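Local atomic coordinates of choline/ethanolamine kinase family protein (Mesorhizobium loti, PDB entry 3DXQ), a protein that probably phosphorylates ethanolamine or a related small alcohol, as a member of the phosphotransferase enzyme family. Residues Phe128-Leu138 with Tyr246-Trp257. Numbering follows the deposited sequence.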
ATOM      1  N   PHE A 128       4.486  -0.981  12.172  1.00 49.93           N
ATOM      2  CA  PHE A 128       3.273  -0.366  11.648  1.00 48.59           C
ATOM      3  C   PHE A 128       2.280  -0.277  12.796  1.00 48.31           C
ATOM      4  O   PHE A 128       1.972  -1.276  13.425  1.00 48.61           O
ATOM      5  CB  PHE A 128       2.713  -1.191  10.491  1.00 47.95           C
ATOM      6  CG  PHE A 128       1.541  -0.549   9.798  1.00 51.53           C
ATOM      7  CD1 PHE A 128       1.738   0.423   8.823  1.00 49.48           C
ATOM      8  CD2 PHE A 128       0.233  -0.906  10.132  1.00 49.74           C
ATOM      9  CE1 PHE A 128       0.657   1.027   8.192  1.00 45.44           C
ATOM     10  CE2 PHE A 128      -0.847  -0.315   9.498  1.00 45.95           C
ATOM     11  CZ  PHE A 128      -0.633   0.651   8.525  1.00 46.07           C
ATOM     12  N   GLU A 129       1.799   0.929  13.080  1.00 49.06           N
ATOM     13  CA  GLU A 129       0.900   1.162  14.226  1.00 49.72           C
ATOM     14  C   GLU A 129      -0.472   1.596  13.725  1.00 47.43           C
ATOM     15  O   GLU A 129      -0.758   2.792  13.629  1.00 47.33           O
ATOM     16  CB  GLU A 129       1.491   2.236  15.159  1.00 50.98           C
ATOM     17  CG  GLU A 129       2.845   1.860  15.813  1.00 54.18           C
ATOM     18  CD  GLU A 129       2.705   0.856  16.937  1.00 56.79           C
ATOM     19  OE1 GLU A 129       1.568   0.683  17.423  1.00 63.96           O
ATOM     20  OE2 GLU A 129       3.721   0.255  17.342  1.00 56.15           O
ATOM     21  N   LEU A 130      -1.315   0.612  13.414  1.00 45.42           N
ATOM     22  CA  LEU A 130      -2.626   0.875  12.829  1.00 44.29           C
ATOM     23  C   LEU A 130      -3.531   1.736  13.728  1.00 45.61           C
ATOM     24  O   LEU A 130      -4.019   2.789  13.303  1.00 44.67           O
ATOM     25  CB  LEU A 130      -3.312  -0.436  12.471  1.00 44.34           C
ATOM     26  CG  LEU A 130      -4.778  -0.362  12.011  1.00 46.04           C
ATOM     27  CD1 LEU A 130      -4.994   0.705  10.926  1.00 45.94           C
ATOM     28  CD2 LEU A 130      -5.216  -1.734  11.513  1.00 42.18           C
ATOM     29  N   PHE A 131      -3.720   1.304  14.970  1.00 45.81           N
ATOM     30  CA  PHE A 131      -4.614   2.001  15.881  1.00 45.92           C
ATOM     31  C   PHE A 131      -4.012   3.211  16.550  1.00 47.04           C
ATOM     32  O   PHE A 131      -4.751   4.081  17.034  1.00 46.52           O
ATOM     33  CB  PHE A 131      -5.164   1.030  16.909  1.00 46.43           C
ATOM     34  CG  PHE A 131      -6.012  -0.011  16.293  1.00 46.26           C
ATOM     35  CD1 PHE A 131      -7.319   0.284  15.935  1.00 41.45           C
ATOM     36  CD2 PHE A 131      -5.491  -1.253  15.982  1.00 48.49           C
ATOM     37  CE1 PHE A 131      -8.111  -0.651  15.315  1.00 44.69           C
ATOM     38  CE2 PHE A 131      -6.293  -2.212  15.362  1.00 50.55           C
ATOM     39  CZ  PHE A 131      -7.606  -1.906  15.024  1.00 46.42           C
ATOM     40  N   ALA A 132      -2.682   3.280  16.589  1.00 48.18           N
ATOM     41  CA  ALA A 132      -2.031   4.494  17.076  1.00 48.53           C
ATOM     42  C   ALA A 132      -2.416   5.607  16.100  1.00 49.26           C
ATOM     43  O   ALA A 132      -2.989   6.641  16.496  1.00 48.48           O
ATOM     44  CB  ALA A 132      -0.533   4.320  17.130  1.00 46.73           C
HETATM   45  N   MSE A 133      -2.156   5.355  14.818  1.00 49.63           N
HETATM   46  CA  MSE A 133      -2.495   6.323  13.777  1.00 51.00           C
HETATM   47  C   MSE A 133      -3.977   6.708  13.789  1.00 49.24           C
HETATM   48  O   MSE A 133      -4.308   7.885  13.668  1.00 50.95           O
HETATM   49  CB  MSE A 133      -2.100   5.807  12.400  1.00 49.09           C
HETATM   50  CG  MSE A 133      -0.609   5.777  12.205  1.00 50.07           C
HETATM   51 SE   MSE A 133      -0.115   5.137  10.439  0.75 58.29          SE
HETATM   52  CE  MSE A 133       1.731   4.248  10.883  1.00 52.72           C
ATOM     53  N   ILE A 134      -4.855   5.722  13.942  1.00 47.52           N
ATOM     54  CA  ILE A 134      -6.297   5.974  13.953  1.00 46.80           C
ATOM     55  C   ILE A 134      -6.701   6.906  15.086  1.00 47.41           C
ATOM     56  O   ILE A 134      -7.402   7.878  14.859  1.00 46.78           O
ATOM     57  CB  ILE A 134      -7.104   4.657  14.032  1.00 46.57           C
ATOM     58  CG1 ILE A 134      -7.067   3.956  12.675  1.00 40.38           C
ATOM     59  CG2 ILE A 134      -8.561   4.919  14.401  1.00 41.66           C
ATOM     60  CD1 ILE A 134      -7.568   2.547  12.702  1.00 34.18           C
ATOM     61  N   ASP A 135      -6.251   6.601  16.295  1.00 48.71           N
ATOM     62  CA  ASP A 135      -6.520   7.442  17.458  1.00 50.64           C
ATOM     63  C   ASP A 135      -5.959   8.842  17.278  1.00 51.12           C
ATOM     64  O   ASP A 135      -6.544   9.828  17.719  1.00 51.10           O
ATOM     65  CB  ASP A 135      -5.875   6.839  18.707  1.00 51.76           C
ATOM     66  CG  ASP A 135      -6.493   5.518  19.118  1.00 52.81           C
ATOM     67  OD1 ASP A 135      -7.666   5.255  18.784  1.00 57.43           O
ATOM     68  OD2 ASP A 135      -5.791   4.739  19.788  1.00 52.99           O
ATOM     69  N   ASP A 136      -4.795   8.909  16.656  1.00 52.50           N
ATOM     70  CA  ASP A 136      -4.133  10.166  16.406  1.00 54.23           C
ATOM     71  C   ASP A 136      -5.059  11.070  15.589  1.00 54.05           C
ATOM     72  O   ASP A 136      -5.412  12.172  16.043  1.00 53.92           O
ATOM     73  CB  ASP A 136      -2.820   9.888  15.664  1.00 55.67           C
ATOM     74  CG  ASP A 136      -1.847  11.033  15.740  1.00 61.82           C
ATOM     75  OD1 ASP A 136      -2.282  12.189  15.974  1.00 69.10           O
ATOM     76  OD2 ASP A 136      -0.639  10.765  15.545  1.00 70.30           O
ATOM     77  N   TYR A 137      -5.473  10.578  14.412  1.00 53.14           N
ATOM     78  CA  TYR A 137      -6.356  11.328  13.502  1.00 52.42           C
ATOM     79  C   TYR A 137      -7.683  11.710  14.178  1.00 51.99           C
ATOM     80  O   TYR A 137      -8.209  12.818  13.980  1.00 51.84           O
ATOM     81  CB  TYR A 137      -6.627  10.548  12.196  1.00 52.56           C
ATOM     82  CG  TYR A 137      -5.408  10.257  11.323  1.00 53.09           C
ATOM     83  CD1 TYR A 137      -4.260  11.047  11.380  1.00 52.69           C
ATOM     84  CD2 TYR A 137      -5.440   9.219  10.393  1.00 53.80           C
ATOM     85  CE1 TYR A 137      -3.156  10.776  10.564  1.00 53.07           C
ATOM     86  CE2 TYR A 137      -4.343   8.945   9.571  1.00 53.28           C
ATOM     87  CZ  TYR A 137      -3.211   9.726   9.662  1.00 53.55           C
ATOM     88  OH  TYR A 137      -2.152   9.458   8.853  1.00 54.77           O
ATOM     89  N   LEU A 138      -8.220  10.796  14.981  1.00 51.56           N
ATOM     90  CA  LEU A 138      -9.459  11.058  15.707  1.00 50.68           C
ATOM     91  C   LEU A 138      -9.337  12.261  16.633  1.00 51.51           C
ATOM     92  O   LEU A 138     -10.218  13.125  16.625  1.00 52.12           O
ATOM     93  CB  LEU A 138      -9.897   9.836  16.515  1.00 49.34           C
ATOM     94  CG  LEU A 138     -10.457   8.664  15.708  1.00 47.30           C
ATOM     95  CD1 LEU A 138     -10.606   7.439  16.609  1.00 39.75           C
ATOM     96  CD2 LEU A 138     -11.803   9.008  15.040  1.00 35.49           C
ATOM     97  N   TYR A 246      -9.123  -6.049   7.950  1.00 45.32           N
ATOM     98  CA  TYR A 246      -8.211  -5.032   7.443  1.00 45.52           C
ATOM     99  C   TYR A 246      -8.799  -4.282   6.246  1.00 46.08           C
ATOM    100  O   TYR A 246      -8.550  -3.082   6.098  1.00 44.57           O
ATOM    101  CB  TYR A 246      -6.831  -5.629   7.119  1.00 44.52           C
ATOM    102  CG  TYR A 246      -6.086  -6.093   8.363  1.00 42.05           C
ATOM    103  CD1 TYR A 246      -5.931  -5.256   9.461  1.00 36.60           C
ATOM    104  CD2 TYR A 246      -5.530  -7.363   8.430  1.00 40.92           C
ATOM    105  CE1 TYR A 246      -5.258  -5.680  10.609  1.00 40.66           C
ATOM    106  CE2 TYR A 246      -4.842  -7.799   9.568  1.00 43.29           C
ATOM    107  CZ  TYR A 246      -4.711  -6.951  10.661  1.00 43.68           C
ATOM    108  OH  TYR A 246      -4.023  -7.374  11.789  1.00 40.85           O
ATOM    109  N   LYS A 247      -9.566  -4.962   5.394  1.00 46.27           N
ATOM    110  CA  LYS A 247     -10.279  -4.242   4.341  1.00 45.96           C
ATOM    111  C   LYS A 247     -11.019  -3.063   4.984  1.00 44.12           C
ATOM    112  O   LYS A 247     -10.903  -1.936   4.528  1.00 43.09           O
ATOM    113  CB  LYS A 247     -11.290  -5.136   3.622  1.00 47.22           C
ATOM    114  CG  LYS A 247     -10.778  -5.944   2.444  1.00 46.70           C
ATOM    115  CD  LYS A 247     -11.865  -6.924   2.003  1.00 50.89           C
ATOM    116  CE  LYS A 247     -11.966  -7.082   0.502  1.00 54.12           C
ATOM    117  NZ  LYS A 247     -12.887  -8.200   0.093  1.00 50.84           N
ATOM    118  N   ALA A 248     -11.750  -3.322   6.064  1.00 43.21           N
ATOM    119  CA  ALA A 248     -12.514  -2.268   6.733  1.00 43.29           C
ATOM    120  C   ALA A 248     -11.594  -1.227   7.370  1.00 43.61           C
ATOM    121  O   ALA A 248     -11.786  -0.035   7.166  1.00 45.58           O
ATOM    122  CB  ALA A 248     -13.482  -2.859   7.786  1.00 41.88           C
HETATM  123  N   MSE A 249     -10.605  -1.668   8.140  1.00 42.99           N
HETATM  124  CA  MSE A 249      -9.708  -0.738   8.829  1.00 44.09           C
HETATM  125  C   MSE A 249      -8.869   0.097   7.889  1.00 45.70           C
HETATM  126  O   MSE A 249      -8.543   1.234   8.201  1.00 45.62           O
HETATM  127  CB  MSE A 249      -8.779  -1.483   9.780  1.00 45.04           C
HETATM  128  CG  MSE A 249      -9.453  -2.068  11.006  1.00 42.80           C
HETATM  129 SE   MSE A 249     -10.763  -0.842  11.824  0.75 39.36          SE
HETATM  130  CE  MSE A 249     -10.678  -1.513  13.598  1.00 51.28           C
ATOM    131  N   CYS A 250      -8.496  -0.487   6.756  1.00 47.77           N
ATOM    132  CA  CYS A 250      -7.737   0.203   5.732  1.00 46.57           C
ATOM    133  C   CYS A 250      -8.512   1.392   5.199  1.00 45.65           C
ATOM    134  O   CYS A 250      -8.014   2.500   5.141  1.00 43.42           O
ATOM    135  CB  CYS A 250      -7.431  -0.762   4.598  1.00 48.03           C
ATOM    136  SG  CYS A 250      -6.295  -0.121   3.389  1.00 53.41           S
ATOM    137  N   ASP A 251      -9.758   1.164   4.823  1.00 47.29           N
ATOM    138  CA  ASP A 251     -10.626   2.259   4.399  1.00 45.90           C
ATOM    139  C   ASP A 251     -10.788   3.308   5.487  1.00 46.15           C
ATOM    140  O   ASP A 251     -10.785   4.506   5.201  1.00 48.39           O
ATOM    141  CB  ASP A 251     -12.015   1.746   4.013  1.00 45.53           C
ATOM    142  CG  ASP A 251     -12.152   1.424   2.532  1.00 47.45           C
ATOM    143  OD1 ASP A 251     -11.411   1.985   1.707  1.00 49.28           O
ATOM    144  OD2 ASP A 251     -13.044   0.623   2.189  1.00 51.30           O
ATOM    145  N   LEU A 252     -10.958   2.870   6.727  1.00 45.72           N
ATOM    146  CA  LEU A 252     -11.163   3.803   7.833  1.00 46.28           C
ATOM    147  C   LEU A 252      -9.951   4.711   8.028  1.00 46.76           C
ATOM    148  O   LEU A 252     -10.102   5.922   8.212  1.00 47.42           O
ATOM    149  CB  LEU A 252     -11.436   3.046   9.138  1.00 46.35           C
ATOM    150  CG  LEU A 252     -11.720   3.930  10.353  1.00 46.47           C
ATOM    151  CD1 LEU A 252     -12.959   4.750  10.140  1.00 41.20           C
ATOM    152  CD2 LEU A 252     -11.863   3.083  11.576  1.00 45.70           C
ATOM    153  N   LEU A 253      -8.762   4.109   8.012  1.00 46.13           N
ATOM    154  CA  LEU A 253      -7.503   4.839   8.184  1.00 46.88           C
ATOM    155  C   LEU A 253      -7.421   5.998   7.211  1.00 47.83           C
ATOM    156  O   LEU A 253      -7.287   7.156   7.608  1.00 48.75           O
ATOM    157  CB  LEU A 253      -6.304   3.913   7.968  1.00 46.44           C
ATOM    158  CG  LEU A 253      -4.928   4.568   8.086  1.00 48.04           C
ATOM    159  CD1 LEU A 253      -4.749   5.046   9.523  1.00 40.50           C
ATOM    160  CD2 LEU A 253      -3.803   3.625   7.663  1.00 44.54           C
ATOM    161  N   TRP A 254      -7.530   5.665   5.932  1.00 49.18           N
ATOM    162  CA  TRP A 254      -7.461   6.646   4.870  1.00 49.50           C
ATOM    163  C   TRP A 254      -8.648   7.610   4.904  1.00 49.80           C
ATOM    164  O   TRP A 254      -8.483   8.799   4.648  1.00 50.12           O
ATOM    165  CB  TRP A 254      -7.336   5.948   3.524  1.00 49.84           C
ATOM    166  CG  TRP A 254      -5.994   5.312   3.369  1.00 51.79           C
ATOM    167  CD1 TRP A 254      -5.704   3.981   3.353  1.00 50.25           C
ATOM    168  CD2 TRP A 254      -4.752   5.996   3.212  1.00 54.76           C
ATOM    169  NE1 TRP A 254      -4.354   3.791   3.194  1.00 50.61           N
ATOM    170  CE2 TRP A 254      -3.746   5.015   3.103  1.00 53.51           C
ATOM    171  CE3 TRP A 254      -4.394   7.353   3.150  1.00 55.26           C
ATOM    172  CZ2 TRP A 254      -2.407   5.343   2.931  1.00 54.32           C
ATOM    173  CZ3 TRP A 254      -3.062   7.679   2.984  1.00 53.61           C
ATOM    174  CH2 TRP A 254      -2.084   6.676   2.874  1.00 52.97           C
ATOM    175  N   THR A 255      -9.839   7.121   5.224  1.00 49.55           N
ATOM    176  CA  THR A 255     -10.984   8.024   5.347  1.00 49.78           C
ATOM    177  C   THR A 255     -10.657   9.184   6.286  1.00 51.15           C
ATOM    178  O   THR A 255     -10.827  10.350   5.922  1.00 51.43           O
ATOM    179  CB  THR A 255     -12.213   7.304   5.883  1.00 49.47           C
ATOM    180  OG1 THR A 255     -12.723   6.433   4.868  1.00 53.06           O
ATOM    181  CG2 THR A 255     -13.300   8.302   6.282  1.00 43.84           C
ATOM    182  N   LEU A 256     -10.176   8.853   7.485  1.00 52.57           N
ATOM    183  CA  LEU A 256      -9.808   9.855   8.493  1.00 52.94           C
ATOM    184  C   LEU A 256      -8.695  10.783   8.015  1.00 54.09           C
ATOM    185  O   LEU A 256      -8.747  11.988   8.251  1.00 53.51           O
ATOM    186  CB  LEU A 256      -9.382   9.173   9.795  1.00 52.91           C
ATOM    187  CG  LEU A 256     -10.457   8.387  10.546  1.00 49.05           C
ATOM    188  CD1 LEU A 256      -9.850   7.682  11.741  1.00 41.25           C
ATOM    189  CD2 LEU A 256     -11.583   9.291  10.984  1.00 49.13           C
ATOM    190  N   TRP A 257      -7.696  10.212   7.348  1.00 55.64           N
ATOM    191  CA  TRP A 257      -6.612  10.992   6.735  1.00 57.48           C
ATOM    192  C   TRP A 257      -7.140  12.014   5.719  1.00 57.69           C
ATOM    193  O   TRP A 257      -6.692  13.170   5.686  1.00 58.79           O
ATOM    194  CB  TRP A 257      -5.647  10.053   6.026  1.00 58.89           C
ATOM    195  CG  TRP A 257      -4.579  10.738   5.263  1.00 61.46           C
ATOM    196  CD1 TRP A 257      -3.372  11.143   5.738  1.00 63.92           C
ATOM    197  CD2 TRP A 257      -4.595  11.063   3.867  1.00 64.42           C
ATOM    198  NE1 TRP A 257      -2.629  11.709   4.729  1.00 64.89           N
ATOM    199  CE2 TRP A 257      -3.355  11.669   3.567  1.00 66.73           C
ATOM    200  CE3 TRP A 257      -5.534  10.894   2.839  1.00 65.18           C
ATOM    201  CZ2 TRP A 257      -3.025  12.117   2.271  1.00 65.43           C
ATOM    202  CZ3 TRP A 257      -5.208  11.343   1.548  1.00 65.31           C
ATOM    203  CH2 TRP A 257      -3.964  11.950   1.280  1.00 64.00           C
TER
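Helix 130-138 and helix 246-257 run in the same general direction, their axes approaching to 9.6 Å at an angle of 33°, with Ile-134 set against Leu-253 and Tyr-137 against Leu-256. This is helix-helix packing in the helical part of a protein-kinase-like phosphotransferase fold, and it is made almost entirely of apolar side chains. Leu-253, with CG anti to the backbone N (chi1 179°), sets CD1 against Met-133 CB, Ile-134 CG1 and the Tyr-137 ring; Tyr-137 CE2 is 3.9 Å from Leu-253 CD1. Leu-130 CD2 meets the edge of the Tyr-246 ring and Met-249 CB; the Tyr-246 hydroxyl is hydrogen-bonded to Asp-204. The selenomethionine Met-249 bends at chi2 (-43°) and brings its CE to the edge of the Phe-131 ring. Further along, Leu-256 CD1 reaches Ile-134 CG2 at 4.0 Å and also touches Leu-138 CD2; Tyr-152 of helix 152-167 adjoins both leucines. With an alanine at Tyr-137 the ring that touches Leu-253 CD1 and Trp-257 CB would be lost, which would probably open a gap between the helices there. Tyr-137 and Trp-257 extend side by side in the same direction, and the tyrosine OH sits at the indole edge, 3.7 Å from Trp-257 CD1.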